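Local coordinates for putative cell invasion protein with MAC/Perforin domain (Bacteroides thetaiotaomicron VPI-5482, PDB 3KK7), which is of unproven function but, as a member of the membrane-attack complex/perforin family, may act on membranes, possibly in cell invasion, at residues Cys58-Glu63 with Phe72-Tyr77; Ser67-Phe72 with Ile336-Gly341; Ser200-Met205 with Asn360-Asp365; Glu210-Gly215 with Tyr344-Phe349. All coordinates share one frame; numbering follows the deposited sequence.

Interaction 1. Residues Cys58-Glu63 with Phe72-Tyr77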
loop_
_atom_site.group_PDB
_atom_site.type_symbol
_atom_site.label_atom_id
_atom_site.label_comp_id
_atom_site.label_asym_id
_atom_site.label_seq_id
_atom_site.Cartn_x
_atom_site.Cartn_y
_atom_site.Cartn_z
ATOM N N CYS A 58 -2.394 3.433 11.829
ATOM C CA CYS A 58 -3.435 2.698 11.121
ATOM C C CYS A 58 -3.275 2.805 9.633
ATOM O O CYS A 58 -2.696 3.759 9.121
ATOM C CB CYS A 58 -4.845 3.185 11.463
ATOM S SG CYS A 58 -5.285 2.752 13.129
ATOM N N SER A 59 -3.823 1.817 8.948
ATOM C CA SER A 59 -3.867 1.856 7.509
ATOM C C SER A 59 -4.846 2.955 7.075
ATOM O O SER A 59 -5.765 3.351 7.819
ATOM C CB SER A 59 -4.308 0.508 6.977
ATOM O OG SER A 59 -5.614 0.235 7.459
ATOM N N TYR A 60 -4.629 3.428 5.859
ATOM C CA TYR A 60 -5.397 4.482 5.278
ATOM C C TYR A 60 -5.815 4.068 3.860
ATOM O O TYR A 60 -4.979 3.587 3.077
ATOM C CB TYR A 60 -4.569 5.768 5.266
ATOM C CG TYR A 60 -5.335 6.923 4.702
ATOM C CD1 TYR A 60 -5.336 7.192 3.333
ATOM C CD2 TYR A 60 -6.096 7.730 5.526
ATOM C CE1 TYR A 60 -6.078 8.254 2.804
ATOM C CE2 TYR A 60 -6.824 8.792 5.012
ATOM C CZ TYR A 60 -6.819 9.044 3.656
ATOM O OH TYR A 60 -7.562 10.090 3.194
ATOM N N ALA A 61 -7.095 4.273 3.530
ATOM C CA ALA A 61 -7.669 3.813 2.247
ATOM C C ALA A 61 -7.815 4.918 1.214
ATOM O O ALA A 61 -8.549 5.886 1.420
ATOM C CB ALA A 61 -9.030 3.181 2.489
ATOM N N VAL A 62 -7.123 4.769 0.098
ATOM C CA VAL A 62 -7.183 5.771 -0.965
ATOM C C VAL A 62 -8.251 5.337 -1.975
ATOM O O VAL A 62 -9.307 5.948 -2.052
ATOM C CB VAL A 62 -5.798 5.979 -1.672
ATOM C CG1 VAL A 62 -5.924 6.934 -2.875
ATOM C CG2 VAL A 62 -4.734 6.496 -0.688
ATOM N N GLU A 63 -7.976 4.248 -2.700
ATOM C CA GLU A 63 -8.849 3.768 -3.779
ATOM C C GLU A 63 -10.268 3.510 -3.351
ATOM O O GLU A 63 -11.200 3.817 -4.079
ATOM C CB GLU A 63 -8.307 2.459 -4.373
ATOM C CG GLU A 63 -9.002 2.008 -5.671
ATOM C CD GLU A 63 -8.292 0.829 -6.345
ATOM O OE1 GLU A 63 -7.585 0.048 -5.684
ATOM O OE2 GLU A 63 -8.424 0.685 -7.566
ATOM N N PHE A 72 -11.012 10.996 8.470
ATOM C CA PHE A 72 -10.917 9.930 9.452
ATOM C C PHE A 72 -11.614 8.646 9.020
ATOM O O PHE A 72 -11.178 7.569 9.391
ATOM C CB PHE A 72 -11.452 10.380 10.821
ATOM C CG PHE A 72 -12.941 10.464 10.899
ATOM C CD1 PHE A 72 -13.690 9.353 11.275
ATOM C CD2 PHE A 72 -13.600 11.642 10.603
ATOM C CE1 PHE A 72 -15.075 9.416 11.364
ATOM C CE2 PHE A 72 -15.002 11.714 10.675
ATOM C CZ PHE A 72 -15.738 10.595 11.057
ATOM N N ALA A 73 -12.692 8.756 8.248
ATOM C CA ALA A 73 -13.395 7.583 7.724
ATOM C C ALA A 73 -12.467 6.649 6.901
ATOM O O ALA A 73 -12.715 5.471 6.814
ATOM C CB ALA A 73 -14.599 8.022 6.871
ATOM N N ASN A 74 -11.426 7.182 6.275
ATOM C CA ASN A 74 -10.519 6.367 5.484
ATOM C C ASN A 74 -9.473 5.640 6.332
ATOM O O ASN A 74 -8.686 4.849 5.799
ATOM C CB ASN A 74 -9.806 7.226 4.436
ATOM C CG ASN A 74 -10.766 7.892 3.462
ATOM O OD1 ASN A 74 -11.856 7.385 3.189
ATOM N ND2 ASN A 74 -10.362 9.045 2.938
ATOM N N ALA A 75 -9.425 5.946 7.630
ATOM C CA ALA A 75 -8.580 5.194 8.559
ATOM C C ALA A 75 -9.231 3.834 8.748
ATOM O O ALA A 75 -10.406 3.769 9.082
ATOM C CB ALA A 75 -8.487 5.921 9.887
ATOM N N LYS A 76 -8.504 2.746 8.521
ATOM C CA LYS A 76 -9.145 1.433 8.565
ATOM C C LYS A 76 -8.771 0.579 9.771
ATOM O O LYS A 76 -9.534 0.527 10.725
ATOM C CB LYS A 76 -8.905 0.688 7.250
ATOM C CG LYS A 76 -9.593 1.312 6.012
ATOM C CD LYS A 76 -11.141 1.200 6.010
ATOM C CE LYS A 76 -11.720 2.026 4.865
ATOM N NZ LYS A 76 -13.016 2.674 5.213
ATOM N N TYR A 77 -7.627 -0.101 9.741
ATOM C CA TYR A 77 -7.217 -0.962 10.839
ATOM C C TYR A 77 -5.787 -0.716 11.279
ATOM O O TYR A 77 -4.956 -0.166 10.536
ATOM C CB TYR A 77 -7.333 -2.429 10.457
ATOM C CG TYR A 77 -8.675 -2.834 9.922
ATOM C CD1 TYR A 77 -9.741 -3.099 10.779
ATOM C CD2 TYR A 77 -8.876 -2.977 8.542
ATOM C CE1 TYR A 77 -10.962 -3.486 10.280
ATOM C CE2 TYR A 77 -10.097 -3.350 8.031
ATOM C CZ TYR A 77 -11.135 -3.603 8.896
ATOM O OH TYR A 77 -12.350 -3.967 8.367
#
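Strand 58-60 and the short strand 75-76 run antiparallel, but their end-to-end directions are 137° apart over the touching parts, as the chain turns a corner at Y77. Y60 and A75 form a non-hydrogen-bonded pair with CA atoms 4.6 Å apart, and main-chain bonds flank it. K76 N donates to S59 O at 2.9 Å from above the carbonyl plane, whereas A61 N donates to N74 O at 2.8 Å, in the plane of the N74 carbonyl. At this corner S59 holds Y77 twice. S59 N reaches Y77 O at 2.8 Å, and S59 OG, in the crowded position between its backbone N and carbonyl carbon (chi1 62°), accepts from Y77 N at 3.1 Å; this hydroxyl also bonds to Y208 O. In the MACPF domain these strands are the arms of a long-looped β-hairpin, whose first arm borders strand 211-218 of the antiparallel sheet. Y60, its CG anti to the backbone N, lies alongside N74 with the ring and amide planes 87° apart. N74 CB rests over the ring face, 3.8 Å from the Y60 centroid, in a CH-pi contact. N74 ND2 donates within the amide plane to Y60 OH at 3.0 Å. G70 N also bonds that hydroxyl, while N74 OD1 accepts from T66 N. K76 bends at chi2 and again at chi4, passes A61 CB, and returns its NZ to A73 O.

Interaction 2. Residues Ser67-Phe72 with Ile336-Gly341; sequences SIIGDF and IDLQDG
This is a buried packing contact without hydrogen bonds between its two segments: the type II β-turn I68-D71, in the loop between strands 58-60 and 75-76, is pressed against strand 334-338 of the MACPF sheet. Main chain meets main chain at G70, whose CA lies 3.8 Å from D337 CA. A side chain on G70 would run into D337 CA and L338 N, and the positive phi (85°) already calls for glycine in this turn. L338 turns its CG anti to its carbonyl carbon, bringing that atom to 3.5 Å from G70 CA. The branch CD1 of L338 then meets I69 CG2 at 3.6 Å, the two side chains crossing at about a right angle. D337 and I69 instead lie side by side. D337 OD1 uses its anti lone pair to accept from L338 N at 2.8 Å, which pins the carboxylate back onto its own strand, while OD2 forms a salt bridge with K104. An alanine in place of D337 would remove both oxygens and would probably deprive L338 N of its acceptor and K104 of this counter-charge. R221 NH1 joins the two segments by bonding both I69 O and I336 O. Around them, I69 touches F135 of helix 133-146, I68 packs on strand 220-230, I336 on strand 157-173, and the backbones of I336 and D337 bond to Y217 of strand 211-218.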
loop_
_atom_site.group_PDB
_atom_site.type_symbol
_atom_site.label_atom_id
_atom_site.label_comp_id
_atom_site.label_asym_id
_atom_site.label_seq_id
_atom_site.Cartn_x
_atom_site.Cartn_y
_atom_site.Cartn_z
ATOM N N SER A 67 -12.281 9.580 -0.629
ATOM C CA SER A 67 -11.489 10.419 -1.544
ATOM C C SER A 67 -11.253 11.824 -0.989
ATOM O O SER A 67 -10.669 12.661 -1.659
ATOM C CB SER A 67 -12.084 10.497 -2.959
ATOM O OG SER A 67 -13.007 11.556 -3.055
ATOM N N ILE A 68 -11.699 12.076 0.246
ATOM C CA ILE A 68 -11.368 13.302 0.941
ATOM C C ILE A 68 -10.080 13.004 1.695
ATOM O O ILE A 68 -10.028 12.132 2.558
ATOM C CB ILE A 68 -12.449 13.757 1.887
ATOM C CG1 ILE A 68 -13.798 13.865 1.162
ATOM C CG2 ILE A 68 -12.075 15.113 2.461
ATOM C CD1 ILE A 68 -13.874 14.939 0.084
ATOM N N ILE A 69 -9.040 13.746 1.329
ATOM C CA ILE A 69 -7.698 13.562 1.863
ATOM C C ILE A 69 -7.673 13.851 3.363
ATOM O O ILE A 69 -8.025 14.949 3.796
ATOM C CB ILE A 69 -6.702 14.509 1.177
ATOM C CG1 ILE A 69 -6.671 14.265 -0.336
ATOM C CG2 ILE A 69 -5.298 14.335 1.782
ATOM C CD1 ILE A 69 -6.165 15.466 -1.114
ATOM N N GLY A 70 -7.255 12.860 4.136
ATOM C CA GLY A 70 -7.130 13.016 5.580
ATOM C C GLY A 70 -8.396 12.779 6.385
ATOM O O GLY A 70 -8.385 12.915 7.605
ATOM N N ASP A 71 -9.476 12.414 5.694
ATOM C CA ASP A 71 -10.765 12.087 6.292
ATOM C C ASP A 71 -10.610 10.855 7.206
ATOM O O ASP A 71 -10.176 9.802 6.751
ATOM C CB ASP A 71 -11.752 11.816 5.133
ATOM C CG ASP A 71 -13.166 11.412 5.579
ATOM O OD1 ASP A 71 -13.420 11.128 6.774
ATOM O OD2 ASP A 71 -14.032 11.368 4.673
ATOM N N PHE A 72 -11.012 10.996 8.470
ATOM C CA PHE A 72 -10.917 9.930 9.452
ATOM C C PHE A 72 -11.614 8.646 9.020
ATOM O O PHE A 72 -11.178 7.569 9.391
ATOM C CB PHE A 72 -11.452 10.380 10.821
ATOM C CG PHE A 72 -12.941 10.464 10.899
ATOM C CD1 PHE A 72 -13.690 9.353 11.275
ATOM C CD2 PHE A 72 -13.600 11.642 10.603
ATOM C CE1 PHE A 72 -15.075 9.416 11.364
ATOM C CE2 PHE A 72 -15.002 11.714 10.675
ATOM C CZ PHE A 72 -15.738 10.595 11.057
ATOM N N ILE A 336 -8.638 15.225 10.612
ATOM C CA ILE A 336 -9.235 16.065 9.583
ATOM C C ILE A 336 -8.403 16.356 8.316
ATOM O O ILE A 336 -8.955 16.852 7.328
ATOM C CB ILE A 336 -9.691 17.385 10.183
ATOM C CG1 ILE A 336 -8.510 18.159 10.757
ATOM C CG2 ILE A 336 -10.738 17.128 11.227
ATOM C CD1 ILE A 336 -8.816 19.625 11.037
ATOM N N ASP A 337 -7.102 16.067 8.325
ATOM C CA ASP A 337 -6.242 16.320 7.146
ATOM C C ASP A 337 -4.902 15.676 7.411
ATOM O O ASP A 337 -4.638 15.237 8.531
ATOM C CB ASP A 337 -6.046 17.825 6.883
ATOM C CG ASP A 337 -5.979 18.182 5.380
ATOM O OD1 ASP A 337 -5.463 17.338 4.605
ATOM O OD2 ASP A 337 -6.420 19.309 4.985
ATOM N N LEU A 338 -4.058 15.632 6.392
ATOM C CA LEU A 338 -2.771 14.958 6.478
ATOM C C LEU A 338 -1.618 15.970 6.403
ATOM O O LEU A 338 -1.715 16.986 5.738
ATOM C CB LEU A 338 -2.633 13.941 5.345
ATOM C CG LEU A 338 -3.635 12.783 5.336
ATOM C CD1 LEU A 338 -3.580 12.023 4.018
ATOM C CD2 LEU A 338 -3.399 11.816 6.504
ATOM N N GLN A 339 -0.540 15.672 7.124
ATOM C CA GLN A 339 0.695 16.418 7.040
ATOM C C GLN A 339 1.410 16.004 5.785
ATOM O O GLN A 339 1.233 14.887 5.307
ATOM C CB GLN A 339 1.609 16.070 8.215
ATOM C CG GLN A 339 1.113 16.540 9.538
ATOM C CD GLN A 339 2.079 16.204 10.664
ATOM O OE1 GLN A 339 3.313 16.276 10.492
ATOM N NE2 GLN A 339 1.524 15.881 11.845
ATOM N N ASP A 340 2.240 16.891 5.260
ATOM C CA ASP A 340 3.065 16.519 4.128
ATOM C C ASP A 340 3.887 15.310 4.564
ATOM O O ASP A 340 4.454 15.282 5.657
ATOM C CB ASP A 340 3.986 17.656 3.691
ATOM C CG ASP A 340 3.234 18.850 3.096
ATOM O OD1 ASP A 340 1.999 18.820 2.940
ATOM O OD2 ASP A 340 3.909 19.848 2.791
ATOM N N GLY A 341 3.929 14.293 3.719
ATOM C CA GLY A 341 4.629 13.073 4.072
ATOM C C GLY A 341 4.042 12.320 5.260
ATOM O O GLY A 341 4.755 11.555 5.894
#

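Interaction 3. Residues Ser200-Met205 with Asn360-Asp365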
loop_
_atom_site.group_PDB
_atom_site.type_symbol
_atom_site.label_atom_id
_atom_site.label_comp_id
_atom_site.label_asym_id
_atom_site.label_seq_id
_atom_site.Cartn_x
_atom_site.Cartn_y
_atom_site.Cartn_z
ATOM N N SER A 200 -3.241 -12.739 0.246
ATOM C CA SER A 200 -2.336 -12.211 -0.748
ATOM C C SER A 200 -2.186 -10.738 -0.484
ATOM O O SER A 200 -3.034 -10.126 0.149
ATOM C CB SER A 200 -2.886 -12.426 -2.160
ATOM O OG SER A 200 -4.078 -11.686 -2.372
HETATM N N MSE A 201 -1.108 -10.157 -0.969
HETATM C CA MSE A 201 -0.928 -8.732 -0.846
HETATM C C MSE A 201 -2.143 -7.968 -1.428
HETATM O O MSE A 201 -2.574 -6.924 -0.877
HETATM C CB MSE A 201 0.383 -8.327 -1.531
HETATM C CG MSE A 201 0.708 -6.823 -1.479
HETATM SE SE MSE A 201 0.852 -6.141 0.345
HETATM C CE MSE A 201 2.249 -7.380 0.959
ATOM N N VAL A 202 -2.671 -8.473 -2.550
ATOM C CA VAL A 202 -3.849 -7.898 -3.160
ATOM C C VAL A 202 -4.990 -7.813 -2.138
ATOM O O VAL A 202 -5.598 -6.753 -1.970
ATOM C CB VAL A 202 -4.308 -8.685 -4.429
ATOM C CG1 VAL A 202 -5.798 -8.405 -4.762
ATOM C CG2 VAL A 202 -3.389 -8.360 -5.636
ATOM N N GLU A 203 -5.249 -8.935 -1.460
ATOM C CA GLU A 203 -6.318 -9.037 -0.453
ATOM C C GLU A 203 -6.063 -8.131 0.762
ATOM O O GLU A 203 -6.977 -7.462 1.263
ATOM C CB GLU A 203 -6.499 -10.504 -0.028
ATOM C CG GLU A 203 -7.439 -11.325 -0.970
ATOM C CD GLU A 203 -7.234 -12.855 -0.926
ATOM O OE1 GLU A 203 -6.418 -13.361 -0.117
ATOM O OE2 GLU A 203 -7.896 -13.559 -1.731
ATOM N N LEU A 204 -4.809 -8.098 1.211
ATOM C CA LEU A 204 -4.402 -7.268 2.319
ATOM C C LEU A 204 -4.670 -5.808 1.965
ATOM O O LEU A 204 -5.201 -5.062 2.786
ATOM C CB LEU A 204 -2.920 -7.526 2.660
ATOM C CG LEU A 204 -2.239 -6.865 3.889
ATOM C CD1 LEU A 204 -0.879 -7.526 4.188
ATOM C CD2 LEU A 204 -2.090 -5.341 3.723
HETATM N N MSE A 205 -4.361 -5.389 0.744
HETATM C CA MSE A 205 -4.602 -3.970 0.398
HETATM C C MSE A 205 -6.081 -3.662 0.265
HETATM O O MSE A 205 -6.508 -2.549 0.543
HETATM C CB MSE A 205 -3.833 -3.519 -0.843
HETATM C CG MSE A 205 -2.350 -3.530 -0.614
HETATM SE SE MSE A 205 -1.245 -3.441 -2.219
HETATM C CE MSE A 205 -1.512 -1.535 -2.676
ATOM N N ASN A 360 4.807 -2.802 -3.549
ATOM C CA ASN A 360 5.174 -1.758 -4.507
ATOM C C ASN A 360 4.724 -2.046 -5.932
ATOM O O ASN A 360 4.144 -1.181 -6.619
ATOM C CB ASN A 360 6.683 -1.476 -4.457
ATOM C CG ASN A 360 7.050 -0.614 -3.273
ATOM O OD1 ASN A 360 6.631 0.534 -3.225
ATOM N ND2 ASN A 360 7.784 -1.156 -2.303
ATOM N N ASP A 361 4.957 -3.263 -6.362
ATOM C CA ASP A 361 4.610 -3.624 -7.717
ATOM C C ASP A 361 3.073 -3.631 -7.892
ATOM O O ASP A 361 2.544 -3.324 -8.978
ATOM C CB ASP A 361 5.198 -5.013 -8.057
ATOM C CG ASP A 361 6.672 -4.982 -8.453
ATOM O OD1 ASP A 361 7.237 -3.908 -8.780
ATOM O OD2 ASP A 361 7.255 -6.092 -8.484
ATOM N N THR A 362 2.347 -3.973 -6.831
ATOM C CA THR A 362 0.903 -4.095 -6.952
ATOM C C THR A 362 0.335 -2.690 -6.962
ATOM O O THR A 362 -0.533 -2.366 -7.768
ATOM C CB THR A 362 0.324 -4.937 -5.830
ATOM O OG1 THR A 362 0.917 -6.246 -5.853
ATOM C CG2 THR A 362 -1.179 -5.047 -5.946
ATOM N N HIS A 363 0.865 -1.835 -6.092
ATOM C CA HIS A 363 0.439 -0.457 -6.049
ATOM C C HIS A 363 0.643 0.203 -7.394
ATOM O O HIS A 363 -0.187 1.007 -7.831
ATOM C CB HIS A 363 1.245 0.302 -5.014
ATOM C CG HIS A 363 0.992 1.770 -5.024
ATOM N ND1 HIS A 363 -0.252 2.312 -4.756
ATOM C CD2 HIS A 363 1.820 2.818 -5.281
ATOM C CE1 HIS A 363 -0.175 3.633 -4.842
ATOM N NE2 HIS A 363 1.076 3.966 -5.148
HETATM N N MSE A 364 1.768 -0.120 -8.036
HETATM C CA MSE A 364 2.132 0.516 -9.311
HETATM C C MSE A 364 1.445 -0.097 -10.536
HETATM O O MSE A 364 1.693 0.353 -11.647
HETATM C CB MSE A 364 3.665 0.455 -9.514
HETATM C CG MSE A 364 4.471 1.492 -8.704
HETATM SE SE MSE A 364 3.948 3.312 -9.177
HETATM C CE MSE A 364 4.363 3.300 -11.121
ATOM N N ASP A 365 0.586 -1.103 -10.330
ATOM C CA ASP A 365 -0.070 -1.874 -11.416
ATOM C C ASP A 365 0.924 -2.731 -12.234
ATOM O O ASP A 365 0.641 -3.078 -13.375
ATOM C CB ASP A 365 -0.932 -0.993 -12.356
ATOM C CG ASP A 365 -2.001 -0.193 -11.615
ATOM O OD1 ASP A 365 -2.684 -0.737 -10.729
ATOM O OD2 ASP A 365 -2.161 1.001 -11.917
#
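The first turn of helix 201-208 faces the last turn of helix 353-363, with CA atoms 7.2 Å apart at V202 and T362, the closest CA pair across the two segments. No hydrogen bond joins them: this is a small apolar helix-helix contact of the MACPF domain, made by methyl and selenium groups. T362 holds its CG2 anti to its backbone N, so that this methyl points between two partners: V202 CG2 at 4.0 Å, where the side chains cross at about a right angle, and M205 SE at 4.1 Å, where the two slide past each other in opposite directions. M205, a selenomethionine like M201, then bends at chi3 (74°) and lays its CE 4.0 Å from H363 CA, against the helix backbone. The imidazole of H363 leads off to meet the ring of F128, their planes at about 35°. The hydroxyl of T362 is turned back to its own helix, where it bonds to R358 O. Both helix ends are finished. S200 and E203 form a capping box: S200 OG accepts from E203 N at 3.1 Å, and S200 N donates in return to E203 OE1, from above the carboxylate plane. At the other end D365, with positive phi, closes a Schellman motif, its N bonded to T362 O. Along the same interface M201 touches F355, R358 and Y359 of helix 353-363. L204 packs on helix 190-198, V202 reaches the loop residue Y368, and helix 201-208 runs on toward strand 211-218.

Interaction 4. Residues Glu210-Gly215 with Tyr344-Phe349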
loop_
_atom_site.group_PDB
_atom_site.type_symbol
_atom_site.label_atom_id
_atom_site.label_comp_id
_atom_site.label_asym_id
_atom_site.label_seq_id
_atom_site.Cartn_x
_atom_site.Cartn_y
_atom_site.Cartn_z
ATOM N N GLU A 210 -3.770 1.230 1.381
ATOM C CA GLU A 210 -2.439 1.227 0.806
ATOM C C GLU A 210 -1.358 1.871 1.656
ATOM O O GLU A 210 -0.178 1.661 1.404
ATOM C CB GLU A 210 -2.474 1.905 -0.570
ATOM C CG GLU A 210 -3.616 1.405 -1.526
ATOM C CD GLU A 210 -4.846 2.289 -1.446
ATOM O OE1 GLU A 210 -5.113 2.772 -0.341
ATOM O OE2 GLU A 210 -5.527 2.548 -2.460
ATOM N N PHE A 211 -1.740 2.631 2.675
ATOM C CA PHE A 211 -0.770 3.431 3.408
ATOM C C PHE A 211 -0.956 3.390 4.910
ATOM O O PHE A 211 -2.021 3.003 5.416
ATOM C CB PHE A 211 -0.839 4.867 2.931
ATOM C CG PHE A 211 -0.451 5.033 1.492
ATOM C CD1 PHE A 211 0.879 5.061 1.129
ATOM C CD2 PHE A 211 -1.419 5.172 0.506
ATOM C CE1 PHE A 211 1.244 5.196 -0.195
ATOM C CE2 PHE A 211 -1.057 5.318 -0.820
ATOM C CZ PHE A 211 0.271 5.326 -1.168
ATOM N N VAL A 212 0.107 3.776 5.623
ATOM C CA VAL A 212 0.056 3.860 7.091
ATOM C C VAL A 212 0.131 5.315 7.536
ATOM O O VAL A 212 0.983 6.078 7.077
ATOM C CB VAL A 212 1.160 3.039 7.745
ATOM C CG1 VAL A 212 0.974 3.018 9.232
ATOM C CG2 VAL A 212 1.146 1.648 7.204
ATOM N N LEU A 213 -0.780 5.696 8.426
ATOM C CA LEU A 213 -0.811 7.067 8.963
ATOM C C LEU A 213 0.371 7.337 9.932
ATOM O O LEU A 213 0.426 6.754 10.994
ATOM C CB LEU A 213 -2.157 7.322 9.688
ATOM C CG LEU A 213 -3.372 7.459 8.756
ATOM C CD1 LEU A 213 -4.691 7.079 9.454
ATOM C CD2 LEU A 213 -3.479 8.874 8.132
ATOM N N THR A 214 1.273 8.238 9.550
ATOM C CA THR A 214 2.390 8.686 10.372
ATOM C C THR A 214 2.316 10.167 10.763
ATOM O O THR A 214 2.988 10.583 11.734
ATOM C CB THR A 214 3.743 8.507 9.641
ATOM O OG1 THR A 214 3.758 9.319 8.458
ATOM C CG2 THR A 214 4.004 7.054 9.266
ATOM N N GLY A 215 1.545 10.965 10.010
ATOM C CA GLY A 215 1.438 12.420 10.267
ATOM C C GLY A 215 0.110 13.052 9.854
ATOM O O GLY A 215 -0.201 13.177 8.679
ATOM N N TYR A 344 2.879 6.710 4.774
ATOM C CA TYR A 344 4.022 5.873 4.451
ATOM C C TYR A 344 3.547 4.600 3.805
ATOM O O TYR A 344 2.518 4.067 4.180
ATOM C CB TYR A 344 4.799 5.538 5.734
ATOM C CG TYR A 344 5.931 6.502 5.988
ATOM C CD1 TYR A 344 5.680 7.863 6.120
ATOM C CD2 TYR A 344 7.259 6.060 6.058
ATOM C CE1 TYR A 344 6.704 8.752 6.318
ATOM C CE2 TYR A 344 8.306 6.961 6.263
ATOM C CZ TYR A 344 8.012 8.294 6.386
ATOM O OH TYR A 344 8.994 9.198 6.597
ATOM N N PRO A 345 4.289 4.096 2.830
ATOM C CA PRO A 345 3.881 2.856 2.250
ATOM C C PRO A 345 3.888 1.731 3.260
ATOM O O PRO A 345 4.738 1.703 4.133
ATOM C CB PRO A 345 4.987 2.583 1.227
ATOM C CG PRO A 345 6.180 3.225 1.783
ATOM C CD PRO A 345 5.629 4.489 2.365
ATOM N N ILE A 346 2.971 0.787 3.111
ATOM C CA ILE A 346 2.949 -0.423 3.954
ATOM C C ILE A 346 4.293 -1.125 3.893
ATOM O O ILE A 346 4.730 -1.721 4.871
ATOM C CB ILE A 346 1.804 -1.383 3.524
ATOM C CG1 ILE A 346 0.459 -0.732 3.828
ATOM C CG2 ILE A 346 1.842 -2.704 4.251
ATOM C CD1 ILE A 346 -0.703 -1.463 3.230
ATOM N N SER A 347 4.975 -1.027 2.756
ATOM C CA SER A 347 6.275 -1.705 2.597
ATOM C C SER A 347 7.333 -1.232 3.584
ATOM O O SER A 347 8.251 -1.985 3.914
ATOM C CB SER A 347 6.798 -1.607 1.170
ATOM O OG SER A 347 6.900 -0.278 0.763
ATOM N N ASP A 348 7.211 -0.004 4.073
ATOM C CA ASP A 348 8.112 0.468 5.133
ATOM C C ASP A 348 7.901 -0.197 6.476
ATOM O O ASP A 348 8.763 -0.090 7.321
ATOM C CB ASP A 348 8.035 1.989 5.292
ATOM C CG ASP A 348 8.903 2.715 4.278
ATOM O OD1 ASP A 348 9.807 2.066 3.696
ATOM O OD2 ASP A 348 8.691 3.935 4.061
ATOM N N PHE A 349 6.783 -0.896 6.670
ATOM C CA PHE A 349 6.464 -1.529 7.955
ATOM C C PHE A 349 6.635 -3.040 8.025
ATOM O O PHE A 349 6.195 -3.657 8.983
ATOM C CB PHE A 349 5.048 -1.115 8.373
ATOM C CG PHE A 349 4.973 0.328 8.699
ATOM C CD1 PHE A 349 4.921 1.262 7.697
ATOM C CD2 PHE A 349 5.066 0.757 10.004
ATOM C CE1 PHE A 349 4.924 2.583 7.992
ATOM C CE2 PHE A 349 5.083 2.097 10.302
ATOM C CZ PHE A 349 5.010 3.009 9.306
#
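Two neighbouring strands of the antiparallel sheet of the MACPF domain, 211-218 and 343-345, meet here in a short ladder. V212 and Y344 are its hydrogen-bonded pair: V212 N donates to Y344 O at 2.8 Å and Y344 N to V212 O at 3.0 Å, both in the carbonyl planes. F211 and P345 follow as a non-hydrogen-bonded pair whose side chains diverge; the F211 ring presents its edge to Y344 O, with CD1 3.6 Å from that oxygen. Beyond P345, which has no N-H to offer, the chain folds into the 3-10 turn 346-348, and this brings F349 back under the face carrying V212 and Y344. V212 and F349 meet tip to tip, V212 CB being 3.8 Å from F349 CE1, while V212 CG1 lies over the ring near its rim. T214 CG2 comes in at the ring edge, 4.2 Å from F349 CZ. T214 also crosses Y344 at about a right angle: its OG1, in the crowded position (chi1 63°), lies 3.4 Å from Y344 CD1. An alanine at F349 would remove the ring and would probably loosen the packing around V212 and T214, and that on L180 of helix 177-186. I346 CG1 touches V212 CG2 as well and packs 3.5 Å from E210 O, an oxygen also bonded by Y359 OH. The E210 carboxylate accepts from V62 N and E63 N. E210 and F211 together stand opposite Y60 on the neighbouring strand, two residues against one, which makes a classic β-bulge within the sheet.

All four contacts are largely buried inside the MACPF domain, though Y77 in interaction 1 is exposed. Interactions 1, 2 and 4 meet on one sheet, with strand 211-218 as common neighbour: Y60 N bonds to F211 O, C58 O to L213 N, and Q339 N to G215 O. Interactions 1 and 2 share F72 and touch where N74 ND2 packs near I68 O. Interaction 3 lies off this sheet and, of the other three, touches interaction 4 alone, as where M205 CE packs on E210 CG. The chemistry follows the place: backbone ladders in 1 and 4, close turn-to-strand packing at a glycine in 2, and helix-to-helix packing without hydrogen bonds between the segments in 3.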